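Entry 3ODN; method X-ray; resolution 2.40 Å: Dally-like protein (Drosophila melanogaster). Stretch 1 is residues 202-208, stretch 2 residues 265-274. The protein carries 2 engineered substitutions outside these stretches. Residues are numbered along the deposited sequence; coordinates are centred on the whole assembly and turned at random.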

# COMPACT_ATOMS: atom_id res chain seq x y z
N GLN A 202 -3.88 -2.84 0.66
CA GLN A 202 -5.01 -2.01 1.08
C GLN A 202 -4.87 -0.59 0.58
O GLN A 202 -5.78 -0.08 -0.06
N ALA A 203 -3.71 0.06 0.83
CA ALA A 203 -3.39 1.44 0.42
C ALA A 203 -3.46 1.65 -1.08
O ALA A 203 -3.84 2.73 -1.53
N LEU A 204 -3.09 0.62 -1.86
CA LEU A 204 -3.12 0.58 -3.32
C LEU A 204 -4.58 0.57 -3.80
O LEU A 204 -4.90 1.19 -4.81
N THR A 205 -5.44 -0.21 -3.09
CA THR A 205 -6.87 -0.36 -3.36
C THR A 205 -7.57 0.99 -3.10
O THR A 205 -8.19 1.53 -4.01
N THR A 206 -7.38 1.58 -1.90
CA THR A 206 -7.95 2.87 -1.51
C THR A 206 -7.40 4.03 -2.34
O THR A 206 -8.06 5.06 -2.38
N ALA A 207 -6.20 3.92 -2.95
CA ALA A 207 -5.65 5.00 -3.78
C ALA A 207 -6.44 5.01 -5.07
O ALA A 207 -6.98 6.05 -5.47
N SER A 208 -6.56 3.81 -5.68
CA SER A 208 -7.32 3.50 -6.90
C SER A 208 -8.78 3.93 -6.74
O SER A 208 -9.36 4.50 -7.66
N GLU A 265 -1.08 15.59 -0.89
CA GLU A 265 -1.29 14.36 -0.12
C GLU A 265 -0.98 13.09 -0.96
O GLU A 265 -0.47 12.13 -0.40
N TRP A 266 -1.23 13.12 -2.28
CA TRP A 266 -0.90 12.02 -3.20
C TRP A 266 0.62 11.80 -3.19
O TRP A 266 1.08 10.66 -3.29
N GLU A 267 1.38 12.91 -3.05
CA GLU A 267 2.85 12.93 -3.01
C GLU A 267 3.36 12.30 -1.74
O GLU A 267 4.25 11.44 -1.83
N ASN A 268 2.74 12.63 -0.58
CA ASN A 268 3.04 12.02 0.72
C ASN A 268 2.70 10.55 0.70
O ASN A 268 3.41 9.74 1.31
N PHE A 269 1.62 10.21 -0.02
CA PHE A 269 1.15 8.85 -0.21
C PHE A 269 2.19 8.03 -1.00
O PHE A 269 2.50 6.90 -0.60
N ALA A 270 2.70 8.58 -2.13
CA ALA A 270 3.72 7.92 -2.95
C ALA A 270 5.03 7.73 -2.19
O ALA A 270 5.67 6.69 -2.31
N MET A 271 5.41 8.72 -1.39
CA MET A 271 6.58 8.68 -0.52
C MET A 271 6.48 7.62 0.58
O MET A 271 7.49 6.99 0.90
N ALA A 272 5.27 7.44 1.16
CA ALA A 272 5.01 6.45 2.20
C ALA A 272 4.89 5.06 1.56
O ALA A 272 5.39 4.08 2.15
N MET A 273 4.27 4.97 0.35
CA MET A 273 4.16 3.71 -0.41
C MET A 273 5.55 3.22 -0.80
O MET A 273 5.80 2.01 -0.79
N ASP A 274 6.45 4.17 -1.16
CA ASP A 274 7.83 3.82 -1.52
C ASP A 274 8.67 3.30 -0.34
O ASP A 274 9.56 2.48 -0.54

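Two near-antiparallel helical segments of one chain of Dally-like protein meet in a small, largely apolar contact, in which two alanines and a leucine on residues 202-208 meet Trp266, Phe269 and Met273, with no hydrogen bond between them. The axes approach to 11.6 Å with 158° between their N-to-C directions, and 247 Å² of surface is buried, both sides summed. That is a wide spacing for helices that touch, and it is bridged mainly by the large side chains of Trp266, Phe269 and Met273. The register follows the antiparallel course: Ala203 lies nearest Met273, CA to CA 7.9 Å, and one turn further on Ala207 lies nearest Trp266, CA to CA 8.5 Å.

Ala203 and Ala207 both point toward the second helix, and Phe269 comes as close to the backbone as Ala203 O. Phe269, pointing toward the first helix with chi1 t (167°) and chi2 80°, reaches both alanines. Its CZ lies 3.5 Å from Ala207 CB and also 3.5 Å from the backbone Ala203 O, while its CE1 is 4.0 Å from Ala203 CB; Ala203 O and Ala207 CB both lie oblique to the ring. Trp266 starts sideways, but chi1 t (-168°) and chi2 -106° bring the end of its indole nearer, so that CH2 rests 3.7 Å from Ala207 CB. Ala207 is thus touched by two aromatic rings and has the largest covered area in the contact, 57 Å². The indole NE1 is hydrogen-bonded elsewhere in the structure.

At the other end, Met273 points toward the first helix and folds through three m rotamers (-85°, -69°, -78°). Its SD sits 3.8 Å from Ala203 CB, and its terminal CE reaches Leu204, 3.6 Å from CG. Leu204 joins although its CA-to-CB bond points away; its chi1 of -109° lies between wells, with chi2 t.

No hydrogen bond crosses between the helices; the polar partners lie within the first helix or elsewhere in the structure. Thr206, sideways with chi1 p (63°), donates from OG1 to Ala203 O at 3.2 Å, back within its own helix. The same carbonyl accepts a weak backbone bond from Ala207 N, 3.0 Å from Ala203 O, so the oxygen beside the Phe269 ring already has partners. Ser208, chi1 t, points away, and its OG is bonded elsewhere in the structure. Glu265, Glu267, Asn268 and Asp274 lie out of reach of the first helix, so the side chains that meet are hydrocarbon, aromatic rings and a thioether, with Ala203 O the one polar backbone atom among the closest contacts.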

# COMPACT_ATOMS: atom_id res chain seq x y z
CB GLN A 202 -5.15 -1.98 2.62
CG GLN A 202 -5.86 -3.16 3.23
CD GLN A 202 -6.33 -2.81 4.62
OE1 GLN A 202 -5.58 -2.94 5.61
NE2 GLN A 202 -7.56 -2.32 4.74
CB ALA A 203 -2.03 1.84 0.95
CB LEU A 204 -2.49 -0.73 -3.77
CG LEU A 204 -1.13 -0.70 -4.44
CD1 LEU A 204 -0.52 -2.11 -4.45
CD2 LEU A 204 -1.19 -0.09 -5.84
CB THR A 205 -7.42 -1.58 -2.57
OG1 THR A 205 -6.82 -2.76 -3.10
CG2 THR A 205 -8.93 -1.76 -2.67
CB THR A 206 -7.79 3.12 -0.01
OG1 THR A 206 -6.40 3.18 0.30
CG2 THR A 206 -8.47 2.07 0.85
CB ALA A 207 -4.18 4.76 -4.08
CB SER A 208 -7.22 2.01 -7.19
OG SER A 208 -8.18 1.58 -8.13
CB GLU A 265 -2.69 14.31 0.53
CG GLU A 265 -2.90 15.29 1.67
CD GLU A 265 -2.06 15.17 2.93
OE1 GLU A 265 -1.62 14.04 3.26
OE2 GLU A 265 -1.89 16.20 3.62
CB TRP A 266 -1.35 12.33 -4.65
CG TRP A 266 -1.29 11.15 -5.58
CD1 TRP A 266 -0.38 10.93 -6.57
CD2 TRP A 266 -2.22 10.06 -5.64
NE1 TRP A 266 -0.68 9.76 -7.24
CE2 TRP A 266 -1.80 9.20 -6.68
CE3 TRP A 266 -3.38 9.73 -4.92
CZ2 TRP A 266 -2.48 8.02 -7.00
CZ3 TRP A 266 -4.05 8.55 -5.23
CH2 TRP A 266 -3.60 7.71 -6.26
CB GLU A 267 3.41 14.36 -3.22
CG GLU A 267 3.17 14.88 -4.64
CD GLU A 267 3.94 16.11 -5.07
OE1 GLU A 267 4.81 16.57 -4.29
OE2 GLU A 267 3.69 16.61 -6.19
CB ASN A 268 2.27 12.68 1.85
CG ASN A 268 2.72 14.08 2.19
OD1 ASN A 268 1.97 14.85 2.76
ND2 ASN A 268 3.97 14.44 1.91
CB PHE A 269 -0.23 8.86 -0.90
CG PHE A 269 -0.63 7.49 -1.40
CD1 PHE A 269 -1.15 6.54 -0.53
CD2 PHE A 269 -0.43 7.14 -2.74
CE1 PHE A 269 -1.45 5.26 -0.98
CE2 PHE A 269 -0.71 5.85 -3.18
CZ PHE A 269 -1.22 4.92 -2.30
CB ALA A 270 3.97 8.69 -4.23
CB MET A 271 6.86 10.06 0.06
CG MET A 271 7.25 11.05 -1.00
SD MET A 271 8.02 12.57 -0.39
CE MET A 271 6.66 13.30 0.59
CB ALA A 272 3.73 6.80 2.97
CB MET A 273 3.30 3.86 -1.69
CG MET A 273 1.83 3.71 -1.47
SD MET A 273 1.26 2.05 -1.03
CE MET A 273 1.30 1.28 -2.62
CB ASP A 274 8.55 4.97 -2.20
CG ASP A 274 9.66 4.44 -3.07
OD1 ASP A 274 9.35 3.87 -4.14
OD2 ASP A 274 10.84 4.53 -2.66